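Putative N-acetylmuramoyl-L-alanine amidase,autolysin cwp6 (Peptoclostridium difficile, PDB 5J72) probably cleaves the amide bond between N-acetylmuramic acid and L-alanine in peptidoglycan as a zinc-dependent autolysin of the cell wall. Local coordinates at residues T484-T488 against S528-N532; R565-F570 against T624-I629; T488-L492 against I629-E634; P458-G462 against E477-L482. All blocks are in the same frame, centred on the assembly; numbering follows the deposited sequence.

Interaction 1. Residues T484-T488 against S528-N532; sequences TALAT and SIHYN. With ZN (zinc ion), chain I.
I529, T484 and Y531 carry this buried contact between a helix and a strand. Residues 484-488 are helical, with T488 N bonded to T484 O at 3.0 Å. Residues 528-532 are extended and end a central strand of the catalytic sheet. The two short axes approach to 9.8 Å at 144°, so they run roughly antiparallel. The nearest CA pair is A485 and I529, 6.9 Å apart. I529 points at the helix with chi1 m and chi2 t. Its CD1 lies 3.9 Å from A485 CA and 3.9 Å from T488 OG1. Its CG2 meets T484 CG2 at 3.8 Å. T484 has chi1 m, which sets its methyl on I529 and its hydroxyl near Y531. Y531 CB points sideways to the helix, and chi1 m carries the ring OH to T484. Y531 OH donates a hydrogen bond to T484 OG1 at 2.7 Å, near the ring plane. T488 OG1 bonds to G626 O on helix 619-637. H530 lies between I529 and Y531 and is out of reach of the helix. Its ND1 binds zinc at 2.2 Å, and H460 and E477 are the other protein ligands. ZN also binds waters 1 and 2 at 2.2 Å and water 3 at 2.4 Å. A helix packed on one face of a strand that presents a zinc ligand on the other is the alpha/beta layering of the Amidase_3 catalytic domain.

Interaction 2. Residues R565-F570 against T624-I629; sequences RILEKF and TMGTQI
Two helices pack with a closest axis approach of 8.5 Å and an angle of 143°, roughly antiparallel. R565 and Q628 have the nearest CA atoms, 5.3 Å apart. Q628 NE2 donates to R565 O at 2.9 Å, almost linearly. R565 CB points toward the other helix, but the guanidinium leads off. Its NH2 forms a salt bridge with E568 OE1 at 3.0 Å, and its NE pairs with D635. I566 (chi1 m, chi2 t) puts CG2 3.9 Å from M625 SD and CD1 3.9 Å from I629 CG1. Q628, with chi1 and chi2 both m, is a knob in the hole formed by R565, I566, E568 and K569. This joins helix 554-569 to the C-terminal helix 619-637 of the amidase domain, and I566 and I629 touch V602 of the sheet. E568 OE1 accepts from water 4 at 2.7 Å, and that water accepts from Q628 NE2 at 3.0 Å. K569 lays CG 3.2 Å from Q628 CD and CB 4.0 Å from T624 CG2. F570 has an extended backbone (phi/psi -130/119) and chi1 m. M625 CE sits over the face of the F570 ring, 3.8 Å from its centroid, a CH-pi contact within a Met-aromatic pair.

Interaction 3. Residues T488-L492 against I629-E634; sequences TTEYL and IGIGIE
Both segments are helical and run in broadly the same direction. Their axes come within 8.4 Å and cross at -45°. T488 and G630 have the nearest CA atoms, only 4.6 Å apart. The one hydrogen bond between the segments is short: Y491 OH donates to E634 OE1 at 2.5 Å, near the plane of the ring. Y491 has chi1 t and chi2 near 82°, and E634 has chi1 and chi2 both t. T488 OG1 instead bonds to G626 O, one turn earlier on the second helix. The aromatic contact is CH-pi. I631 CG1 lies over one face of the Y491 ring, 3.8 Å from the centroid. Y491 CD2 also comes within 3.6 Å of G630 C. Helix 477-494 lies against the C-terminal helix 619-637 on one side of the amidase-domain sheet, where I456 touches both T488 and I633. The close approach depends on G630: a CB there would fall 3.0 Å from Y491 CD2 and 3.2 Å from T488 O. The rest is van der Waals packing. T488, with chi1 m, puts CG2 3.7 Å from G630 CA and 3.8 Å from I633 CD1. L492 has chi1 m and chi2 t. L492 CD2 and I633 CG2 form an apolar pair at 3.9 Å. L492 CD2 also touches the backbone at G630 O, 3.5 Å away.

Interaction 4. Residues P458-G462 against E477-L482; sequences PGHGG and EKKYTL. With ZN (zinc ion), chain I.
Zinc joins the two segments. H460 NE2 and E477 OE1 each bind it at 2.2 Å. H530, waters 1 and 2 at 2.2 Å and water 3 at 2.4 Å from ZN complete the site. H460 has chi1 m. E477 has chi1 and chi2 t, so its carboxylate reaches the metal. Water 3 also donates to E477 OE2 at 2.7 Å. In a second shell, H460 ND1 is hydrogen-bonded to D464 and E477 OE2 to A467 N. Two further hydrogen bonds join helix to loop. T481, with chi1 p, donates OG1 to G459 O at 2.9 Å. K478, with chi1 p and then t throughout, donates NZ to G462 O at 2.9 Å. Its NZ also pairs with D506. Residues 458-462 leave strand 453-458 as a loop with positive phi at H460, G461 and G462. Residues 477-482 are the first turns of helix 477-494. The nearest CA pairs are P458-T481 at 4.9 Å and G461-K478 at 5.0 Å. K478 CB packs 3.6 Å from G461 N. P458 CB lies 3.8 Å from L482 CA. A zinc with two histidines, one glutamate and bound waters is consistent with a metal-activated water attacking the amide, as in related amidases.

How the interactions relate
All four contacts lie in the C-terminal amidase domain. From the N terminus, interaction 4 closes first, a short loop from strand 453-458 to the start of helix 477-494. Interaction 1 follows in series and ties the middle of that helix to strand 525-532. Both meet at the zinc and share its three waters. I529 O also lies 2.8 Å from G459 N, a probable hydrogen bond. Interaction 3 starts from T488, shared with interaction 1, and closes the longest loop, to helix 619-637. Interaction 2 is nested inside that loop and shares I629 with interaction 3. Helix 619-637 thus sits between helices 477-494 and 554-569.

Interaction 1. Residues T484-T488 against S528-N532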
loop_
_atom_site.group_PDB
_atom_site.type_symbol
_atom_site.label_atom_id
_atom_site.label_comp_id
_atom_site.label_asym_id
_atom_site.label_seq_id
_atom_site.Cartn_x
_atom_site.Cartn_y
_atom_site.Cartn_z
ATOM N N THR A 484 7.206 -19.000 4.753
ATOM C CA THR A 484 8.062 -19.584 3.716
ATOM C C THR A 484 7.289 -19.614 2.383
ATOM O O THR A 484 7.800 -19.191 1.340
ATOM C CB THR A 484 8.427 -21.037 4.115
ATOM O OG1 THR A 484 9.129 -20.994 5.332
ATOM C CG2 THR A 484 9.329 -21.719 3.005
ATOM N N ALA A 485 6.015 -20.081 2.434
ATOM C CA ALA A 485 5.206 -20.236 1.247
ATOM C C ALA A 485 4.903 -18.920 0.579
ATOM O O ALA A 485 4.824 -18.875 -0.675
ATOM C CB ALA A 485 3.871 -20.995 1.557
ATOM N N LEU A 486 4.724 -17.871 1.323
ATOM C CA LEU A 486 4.432 -16.555 0.691
ATOM C C LEU A 486 5.686 -16.162 -0.139
ATOM O O LEU A 486 5.546 -15.624 -1.237
ATOM C CB LEU A 486 4.171 -15.466 1.809
ATOM C CG LEU A 486 2.708 -15.695 2.404
ATOM C CD1 LEU A 486 2.585 -14.959 3.802
ATOM C CD2 LEU A 486 1.606 -15.178 1.415
ATOM N N ALA A 487 6.857 -16.411 0.422
ATOM C CA ALA A 487 8.106 -16.025 -0.294
ATOM C C ALA A 487 8.289 -16.885 -1.555
ATOM O O ALA A 487 8.750 -16.387 -2.582
ATOM C CB ALA A 487 9.275 -16.169 0.653
ATOM N N THR A 488 7.954 -18.195 -1.487
ATOM C CA THR A 488 8.019 -19.028 -2.679
ATOM C C THR A 488 7.063 -18.518 -3.740
ATOM O O THR A 488 7.370 -18.472 -4.943
ATOM C CB THR A 488 7.576 -20.491 -2.313
ATOM O OG1 THR A 488 8.460 -20.962 -1.309
ATOM C CG2 THR A 488 7.574 -21.435 -3.581
ATOM N N SER A 528 3.840 -29.007 -1.144
ATOM C CA SER A 528 3.421 -28.800 0.228
ATOM C C SER A 528 4.648 -28.421 1.011
ATOM O O SER A 528 5.715 -29.018 0.816
ATOM C CB SER A 528 2.731 -30.074 0.744
ATOM O OG SER A 528 2.293 -29.927 2.085
ATOM N N ILE A 529 4.563 -27.421 1.905
ATOM C CA ILE A 529 5.717 -26.946 2.624
ATOM C C ILE A 529 5.475 -27.170 4.088
ATOM O O ILE A 529 4.480 -26.680 4.638
ATOM C CB ILE A 529 5.947 -25.414 2.311
ATOM C CG1 ILE A 529 6.374 -25.276 0.814
ATOM C CG2 ILE A 529 7.080 -24.821 3.179
ATOM C CD1 ILE A 529 6.479 -23.820 0.344
ATOM N N HIS A 530 6.387 -27.888 4.718
ATOM C CA HIS A 530 6.290 -28.277 6.120
ATOM C C HIS A 530 7.627 -28.110 6.855
ATOM O O HIS A 530 8.650 -27.847 6.219
ATOM C CB HIS A 530 5.870 -29.762 6.184
ATOM C CG HIS A 530 4.416 -29.979 5.872
ATOM N ND1 HIS A 530 3.481 -30.302 6.865
ATOM C CD2 HIS A 530 3.746 -29.897 4.686
ATOM C CE1 HIS A 530 2.309 -30.382 6.242
ATOM N NE2 HIS A 530 2.397 -30.149 4.934
ATOM N N TYR A 531 7.615 -28.225 8.202
ATOM C CA TYR A 531 8.843 -28.183 9.005
ATOM C C TYR A 531 8.874 -29.492 9.830
ATOM O O TYR A 531 7.815 -29.937 10.282
ATOM C CB TYR A 531 8.878 -26.945 9.899
ATOM C CG TYR A 531 9.380 -25.748 9.122
ATOM C CD1 TYR A 531 10.707 -25.340 9.212
ATOM C CD2 TYR A 531 8.543 -25.061 8.244
ATOM C CE1 TYR A 531 11.195 -24.294 8.437
ATOM C CE2 TYR A 531 9.024 -24.009 7.464
ATOM C CZ TYR A 531 10.350 -23.633 7.558
ATOM O OH TYR A 531 10.827 -22.598 6.781
ATOM N N ASN A 532 10.053 -30.135 9.965
ATOM C CA ASN A 532 10.195 -31.427 10.668
ATOM C C ASN A 532 10.369 -31.246 12.150
ATOM O O ASN A 532 10.520 -30.123 12.637
ATOM C CB ASN A 532 11.425 -32.192 10.183
ATOM C CG ASN A 532 11.055 -33.462 9.522
ATOM O OD1 ASN A 532 10.158 -34.152 10.005
ATOM N ND2 ASN A 532 11.650 -33.834 8.386
HETATM ZN ZN ZN I . 3.878 -30.903 8.941
HETATM O O HOH W 1 5.791 -31.902 8.993
HETATM O O HOH W 2 2.972 -32.821 8.551
HETATM O O HOH W 3 4.020 -31.744 11.128
#

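Interaction 2. Residues R565-F570 against T624-I629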
loop_
_atom_site.group_PDB
_atom_site.type_symbol
_atom_site.label_atom_id
_atom_site.label_comp_id
_atom_site.label_asym_id
_atom_site.label_seq_id
_atom_site.Cartn_x
_atom_site.Cartn_y
_atom_site.Cartn_z
ATOM N N ARG A 565 18.512 -26.576 -4.553
ATOM C CA ARG A 565 18.479 -25.097 -4.318
ATOM C C ARG A 565 18.507 -24.730 -2.850
ATOM O O ARG A 565 19.163 -23.767 -2.476
ATOM C CB ARG A 565 17.276 -24.494 -5.017
ATOM C CG ARG A 565 17.351 -24.663 -6.554
ATOM C CD ARG A 565 18.662 -24.063 -7.146
ATOM N NE ARG A 565 18.444 -23.919 -8.580
ATOM C CZ ARG A 565 19.226 -23.206 -9.380
ATOM N NH1 ARG A 565 18.934 -23.096 -10.666
ATOM N NH2 ARG A 565 20.312 -22.617 -8.904
ATOM N N ILE A 566 17.816 -25.501 -1.985
ATOM C CA ILE A 566 17.837 -25.146 -0.581
ATOM C C ILE A 566 19.253 -25.225 -0.047
ATOM O O ILE A 566 19.743 -24.323 0.658
ATOM C CB ILE A 566 16.918 -26.110 0.219
ATOM C CG1 ILE A 566 15.443 -25.823 -0.160
ATOM C CG2 ILE A 566 17.165 -25.927 1.758
ATOM C CD1 ILE A 566 14.489 -26.806 0.557
ATOM N N LEU A 567 19.926 -26.347 -0.385
ATOM C CA LEU A 567 21.278 -26.567 0.101
ATOM C C LEU A 567 22.253 -25.517 -0.466
ATOM O O LEU A 567 23.272 -25.288 0.162
ATOM C CB LEU A 567 21.685 -28.001 -0.229
ATOM C CG LEU A 567 20.910 -29.047 0.654
ATOM C CD1 LEU A 567 21.088 -30.477 0.130
ATOM C CD2 LEU A 567 21.432 -28.948 2.086
ATOM N N GLU A 568 21.941 -24.867 -1.614
ATOM C CA GLU A 568 22.828 -23.811 -2.144
ATOM C C GLU A 568 22.899 -22.623 -1.171
ATOM O O GLU A 568 23.884 -21.893 -1.224
ATOM C CB GLU A 568 22.343 -23.338 -3.571
ATOM C CG GLU A 568 22.603 -24.432 -4.605
ATOM C CD GLU A 568 22.235 -24.057 -6.056
ATOM O OE1 GLU A 568 21.666 -22.967 -6.290
ATOM O OE2 GLU A 568 22.538 -24.896 -6.975
ATOM N N LYS A 569 21.898 -22.410 -0.256
ATOM C CA LYS A 569 21.925 -21.243 0.664
ATOM C C LYS A 569 21.898 -21.623 2.095
ATOM O O LYS A 569 22.017 -20.765 2.948
ATOM C CB LYS A 569 20.693 -20.318 0.494
ATOM C CG LYS A 569 20.511 -19.799 -0.893
ATOM C CD LYS A 569 21.441 -18.656 -1.185
ATOM C CE LYS A 569 21.922 -18.850 -2.596
ATOM N NZ LYS A 569 22.512 -17.615 -3.157
ATOM N N PHE A 570 21.709 -22.886 2.375
ATOM C CA PHE A 570 21.602 -23.332 3.745
ATOM C C PHE A 570 22.529 -24.521 4.007
ATOM O O PHE A 570 22.321 -25.567 3.379
ATOM C CB PHE A 570 20.119 -23.775 4.011
ATOM C CG PHE A 570 19.173 -22.596 4.027
ATOM C CD1 PHE A 570 19.035 -21.812 5.158
ATOM C CD2 PHE A 570 18.461 -22.247 2.902
ATOM C CE1 PHE A 570 18.204 -20.695 5.153
ATOM C CE2 PHE A 570 17.624 -21.121 2.904
ATOM C CZ PHE A 570 17.512 -20.362 4.035
ATOM N N THR A 624 14.446 -16.252 2.329
ATOM C CA THR A 624 15.445 -16.915 1.461
ATOM C C THR A 624 15.073 -18.399 1.280
ATOM O O THR A 624 15.169 -18.944 0.187
ATOM C CB THR A 624 16.828 -16.783 2.084
ATOM O OG1 THR A 624 17.119 -15.385 2.076
ATOM C CG2 THR A 624 17.915 -17.545 1.284
ATOM N N MET A 625 14.622 -19.033 2.354
ATOM C CA MET A 625 14.185 -20.430 2.258
ATOM C C MET A 625 13.077 -20.537 1.247
ATOM O O MET A 625 13.123 -21.422 0.382
ATOM C CB MET A 625 13.701 -20.906 3.622
ATOM C CG MET A 625 13.072 -22.320 3.547
ATOM S SD MET A 625 14.280 -23.635 3.095
ATOM C CE MET A 625 15.318 -23.736 4.648
ATOM N N GLY A 626 12.041 -19.621 1.290
ATOM C CA GLY A 626 10.964 -19.738 0.314
ATOM C C GLY A 626 11.451 -19.466 -1.109
ATOM O O GLY A 626 11.011 -20.109 -2.066
ATOM N N THR A 627 12.312 -18.467 -1.246
ATOM C CA THR A 627 12.825 -18.151 -2.575
ATOM C C THR A 627 13.563 -19.393 -3.205
ATOM O O THR A 627 13.324 -19.709 -4.376
ATOM C CB THR A 627 13.878 -17.035 -2.452
ATOM O OG1 THR A 627 13.185 -15.877 -1.915
ATOM C CG2 THR A 627 14.528 -16.721 -3.889
ATOM N N GLN A 628 14.435 -20.050 -2.436
ATOM C CA GLN A 628 15.159 -21.228 -2.970
ATOM C C GLN A 628 14.178 -22.309 -3.392
ATOM O O GLN A 628 14.338 -22.970 -4.440
ATOM C CB GLN A 628 16.133 -21.763 -1.923
ATOM C CG GLN A 628 17.245 -20.785 -1.522
ATOM C CD GLN A 628 17.948 -20.228 -2.761
ATOM O OE1 GLN A 628 17.811 -19.046 -3.111
ATOM N NE2 GLN A 628 18.682 -21.091 -3.507
ATOM N N ILE A 629 13.117 -22.514 -2.571
ATOM C CA ILE A 629 12.161 -23.488 -2.987
ATOM C C ILE A 629 11.526 -23.063 -4.304
ATOM O O ILE A 629 11.312 -23.900 -5.176
ATOM C CB ILE A 629 11.082 -23.684 -1.865
ATOM C CG1 ILE A 629 11.757 -24.318 -0.622
ATOM C CG2 ILE A 629 9.928 -24.553 -2.410
ATOM C CD1 ILE A 629 10.789 -24.374 0.679
HETATM O O HOH W 4 20.697 -20.506 -5.667
#

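Interaction 3. Residues T488-L492 against I629-E634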
loop_
_atom_site.group_PDB
_atom_site.type_symbol
_atom_site.label_atom_id
_atom_site.label_comp_id
_atom_site.label_asym_id
_atom_site.label_seq_id
_atom_site.Cartn_x
_atom_site.Cartn_y
_atom_site.Cartn_z
ATOM N N THR A 488 7.954 -18.195 -1.487
ATOM C CA THR A 488 8.019 -19.028 -2.679
ATOM C C THR A 488 7.063 -18.518 -3.740
ATOM O O THR A 488 7.370 -18.472 -4.943
ATOM C CB THR A 488 7.576 -20.491 -2.313
ATOM O OG1 THR A 488 8.460 -20.962 -1.309
ATOM C CG2 THR A 488 7.574 -21.435 -3.581
ATOM N N THR A 489 5.825 -18.170 -3.305
ATOM C CA THR A 489 4.846 -17.677 -4.266
ATOM C C THR A 489 5.357 -16.384 -4.929
ATOM O O THR A 489 5.236 -16.197 -6.152
ATOM C CB THR A 489 3.480 -17.404 -3.500
ATOM O OG1 THR A 489 3.029 -18.679 -3.030
ATOM C CG2 THR A 489 2.400 -16.858 -4.414
ATOM N N GLU A 490 5.898 -15.519 -4.115
ATOM C CA GLU A 490 6.373 -14.214 -4.604
ATOM C C GLU A 490 7.492 -14.453 -5.699
ATOM O O GLU A 490 7.480 -13.822 -6.740
ATOM C CB GLU A 490 7.009 -13.456 -3.445
ATOM C CG GLU A 490 7.205 -12.014 -3.857
ATOM C CD GLU A 490 5.863 -11.230 -3.718
ATOM O OE1 GLU A 490 4.775 -11.836 -3.787
ATOM O OE2 GLU A 490 5.924 -10.021 -3.526
ATOM N N TYR A 491 8.415 -15.394 -5.426
ATOM C CA TYR A 491 9.474 -15.663 -6.424
ATOM C C TYR A 491 8.870 -16.202 -7.674
ATOM O O TYR A 491 9.173 -15.711 -8.775
ATOM C CB TYR A 491 10.499 -16.640 -5.868
ATOM C CG TYR A 491 11.525 -16.957 -6.949
ATOM C CD1 TYR A 491 12.590 -16.099 -7.190
ATOM C CD2 TYR A 491 11.363 -18.058 -7.784
ATOM C CE1 TYR A 491 13.464 -16.320 -8.251
ATOM C CE2 TYR A 491 12.244 -18.304 -8.844
ATOM C CZ TYR A 491 13.287 -17.427 -9.073
ATOM O OH TYR A 491 14.144 -17.666 -10.127
ATOM N N LEU A 492 7.974 -17.196 -7.571
ATOM C CA LEU A 492 7.396 -17.761 -8.795
ATOM C C LEU A 492 6.636 -16.729 -9.618
ATOM O O LEU A 492 6.722 -16.715 -10.861
ATOM C CB LEU A 492 6.440 -18.924 -8.424
ATOM C CG LEU A 492 7.228 -20.143 -7.864
ATOM C CD1 LEU A 492 6.273 -21.201 -7.283
ATOM C CD2 LEU A 492 8.022 -20.793 -9.057
ATOM N N ILE A 629 13.117 -22.514 -2.571
ATOM C CA ILE A 629 12.161 -23.488 -2.987
ATOM C C ILE A 629 11.526 -23.063 -4.304
ATOM O O ILE A 629 11.312 -23.900 -5.176
ATOM C CB ILE A 629 11.082 -23.684 -1.865
ATOM C CG1 ILE A 629 11.757 -24.318 -0.622
ATOM C CG2 ILE A 629 9.928 -24.553 -2.410
ATOM C CD1 ILE A 629 10.789 -24.374 0.679
ATOM N N GLY A 630 11.222 -21.726 -4.454
ATOM C CA GLY A 630 10.609 -21.270 -5.692
ATOM C C GLY A 630 11.585 -21.484 -6.867
ATOM O O GLY A 630 11.144 -21.829 -7.975
ATOM N N ILE A 631 12.858 -21.270 -6.630
ATOM C CA ILE A 631 13.840 -21.439 -7.753
ATOM C C ILE A 631 13.845 -22.938 -8.161
ATOM O O ILE A 631 13.819 -23.251 -9.359
ATOM C CB ILE A 631 15.257 -20.985 -7.331
ATOM C CG1 ILE A 631 15.308 -19.424 -7.157
ATOM C CG2 ILE A 631 16.309 -21.398 -8.489
ATOM C CD1 ILE A 631 16.534 -18.979 -6.324
ATOM N N GLY A 632 13.869 -23.839 -7.164
ATOM C CA GLY A 632 13.828 -25.275 -7.462
ATOM C C GLY A 632 12.584 -25.635 -8.231
ATOM O O GLY A 632 12.606 -26.473 -9.119
ATOM N N ILE A 633 11.420 -25.027 -7.882
ATOM C CA ILE A 633 10.194 -25.309 -8.616
ATOM C C ILE A 633 10.298 -24.791 -10.080
ATOM O O ILE A 633 9.874 -25.489 -11.021
ATOM C CB ILE A 633 8.953 -24.648 -7.918
ATOM C CG1 ILE A 633 8.714 -25.405 -6.552
ATOM C CG2 ILE A 633 7.668 -24.690 -8.841
ATOM C CD1 ILE A 633 7.637 -24.649 -5.643
ATOM N N GLU A 634 10.794 -23.567 -10.241
ATOM C CA GLU A 634 10.958 -22.975 -11.579
ATOM C C GLU A 634 11.912 -23.910 -12.419
ATOM O O GLU A 634 11.626 -24.153 -13.607
ATOM C CB GLU A 634 11.570 -21.590 -11.431
ATOM C CG GLU A 634 11.983 -21.012 -12.778
ATOM C CD GLU A 634 12.740 -19.691 -12.612
ATOM O OE1 GLU A 634 13.597 -19.580 -11.716
ATOM O OE2 GLU A 634 12.440 -18.773 -13.399
#

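Interaction 4. Residues P458-G462 against E477-L482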
loop_
_atom_site.group_PDB
_atom_site.type_symbol
_atom_site.label_atom_id
_atom_site.label_comp_id
_atom_site.label_asym_id
_atom_site.label_seq_id
_atom_site.Cartn_x
_atom_site.Cartn_y
_atom_site.Cartn_z
ATOM N N PRO A 458 1.047 -24.319 2.212
ATOM C CA PRO A 458 1.706 -24.103 3.532
ATOM C C PRO A 458 1.032 -25.105 4.519
ATOM O O PRO A 458 -0.172 -24.964 4.745
ATOM C CB PRO A 458 1.402 -22.638 3.856
ATOM C CG PRO A 458 0.656 -22.072 2.663
ATOM C CD PRO A 458 0.141 -23.211 1.851
ATOM N N GLY A 459 1.764 -26.057 5.089
ATOM C CA GLY A 459 1.126 -27.094 5.900
ATOM C C GLY A 459 0.475 -26.546 7.155
ATOM O O GLY A 459 0.901 -25.509 7.670
ATOM N N HIS A 460 -0.565 -27.270 7.610
ATOM C CA HIS A 460 -1.280 -26.966 8.858
ATOM C C HIS A 460 -1.929 -25.613 8.784
ATOM O O HIS A 460 -2.137 -25.104 7.681
ATOM C CB HIS A 460 -0.258 -27.033 10.004
ATOM C CG HIS A 460 0.472 -28.341 10.024
ATOM N ND1 HIS A 460 -0.127 -29.535 10.346
ATOM C CD2 HIS A 460 1.770 -28.635 9.676
ATOM C CE1 HIS A 460 0.793 -30.499 10.185
ATOM N NE2 HIS A 460 1.979 -30.039 9.775
ATOM N N GLY A 461 -2.307 -25.047 9.945
ATOM C CA GLY A 461 -2.983 -23.746 9.978
ATOM C C GLY A 461 -4.224 -23.795 10.887
ATOM O O GLY A 461 -4.835 -24.858 11.057
ATOM N N GLY A 462 -4.588 -22.657 11.433
ATOM C CA GLY A 462 -5.803 -22.549 12.264
ATOM C C GLY A 462 -5.758 -23.452 13.489
ATOM O O GLY A 462 -4.818 -23.375 14.290
ATOM N N GLU A 477 5.080 -24.532 13.470
ATOM C CA GLU A 477 5.201 -24.913 12.064
ATOM C C GLU A 477 4.191 -24.131 11.151
ATOM O O GLU A 477 4.578 -23.685 10.049
ATOM C CB GLU A 477 4.961 -26.423 11.934
ATOM C CG GLU A 477 5.077 -26.938 10.488
ATOM C CD GLU A 477 4.847 -28.450 10.385
ATOM O OE1 GLU A 477 4.921 -28.981 9.271
ATOM O OE2 GLU A 477 4.572 -29.103 11.413
ATOM N N LYS A 478 2.916 -23.992 11.571
ATOM C CA LYS A 478 1.909 -23.323 10.724
ATOM C C LYS A 478 2.288 -21.874 10.367
ATOM O O LYS A 478 1.893 -21.369 9.301
ATOM C CB LYS A 478 0.507 -23.365 11.389
ATOM C CG LYS A 478 0.339 -22.393 12.586
ATOM C CD LYS A 478 -1.191 -22.237 12.905
ATOM C CE LYS A 478 -1.465 -21.638 14.272
ATOM N NZ LYS A 478 -2.915 -21.207 14.347
ATOM N N LYS A 479 3.053 -21.201 11.200
ATOM C CA LYS A 479 3.393 -19.834 10.805
ATOM C C LYS A 479 4.686 -19.805 9.932
ATOM O O LYS A 479 4.836 -18.944 9.062
ATOM C CB LYS A 479 3.694 -19.000 12.014
ATOM C CG LYS A 479 2.503 -18.956 12.961
ATOM C CD LYS A 479 2.889 -18.295 14.235
ATOM C CE LYS A 479 1.658 -18.075 15.083
ATOM N NZ LYS A 479 2.035 -17.462 16.373
ATOM N N TYR A 480 5.615 -20.730 10.206
ATOM C CA TYR A 480 6.832 -20.726 9.415
ATOM C C TYR A 480 6.465 -21.252 8.046
ATOM O O TYR A 480 7.076 -20.806 7.055
ATOM C CB TYR A 480 7.868 -21.661 10.052
ATOM C CG TYR A 480 8.773 -20.915 10.989
ATOM C CD1 TYR A 480 10.074 -20.586 10.613
ATOM C CD2 TYR A 480 8.344 -20.555 12.264
ATOM C CE1 TYR A 480 10.924 -19.923 11.477
ATOM C CE2 TYR A 480 9.195 -19.887 13.143
ATOM C CZ TYR A 480 10.486 -19.576 12.745
ATOM O OH TYR A 480 11.363 -18.938 13.594
ATOM N N THR A 481 5.476 -22.187 7.966
ATOM C CA THR A 481 5.195 -22.664 6.599
ATOM C C THR A 481 4.519 -21.549 5.853
ATOM O O THR A 481 4.774 -21.390 4.643
ATOM C CB THR A 481 4.284 -23.933 6.562
ATOM O OG1 THR A 481 3.025 -23.634 7.159
ATOM C CG2 THR A 481 4.897 -25.101 7.303
ATOM N N LEU A 482 3.613 -20.800 6.513
ATOM C CA LEU A 482 2.967 -19.702 5.769
ATOM C C LEU A 482 3.996 -18.612 5.291
ATOM O O LEU A 482 3.944 -18.175 4.144
ATOM C CB LEU A 482 1.852 -19.008 6.617
ATOM C CG LEU A 482 1.205 -17.832 5.867
ATOM C CD1 LEU A 482 0.525 -18.315 4.604
ATOM C CD2 LEU A 482 0.214 -17.167 6.825
HETATM ZN ZN ZN I . 3.878 -30.903 8.941
HETATM O O HOH W 3 4.020 -31.744 11.128
HETATM O O HOH W 2 2.972 -32.821 8.551
HETATM O O HOH W 1 5.791 -31.902 8.993
#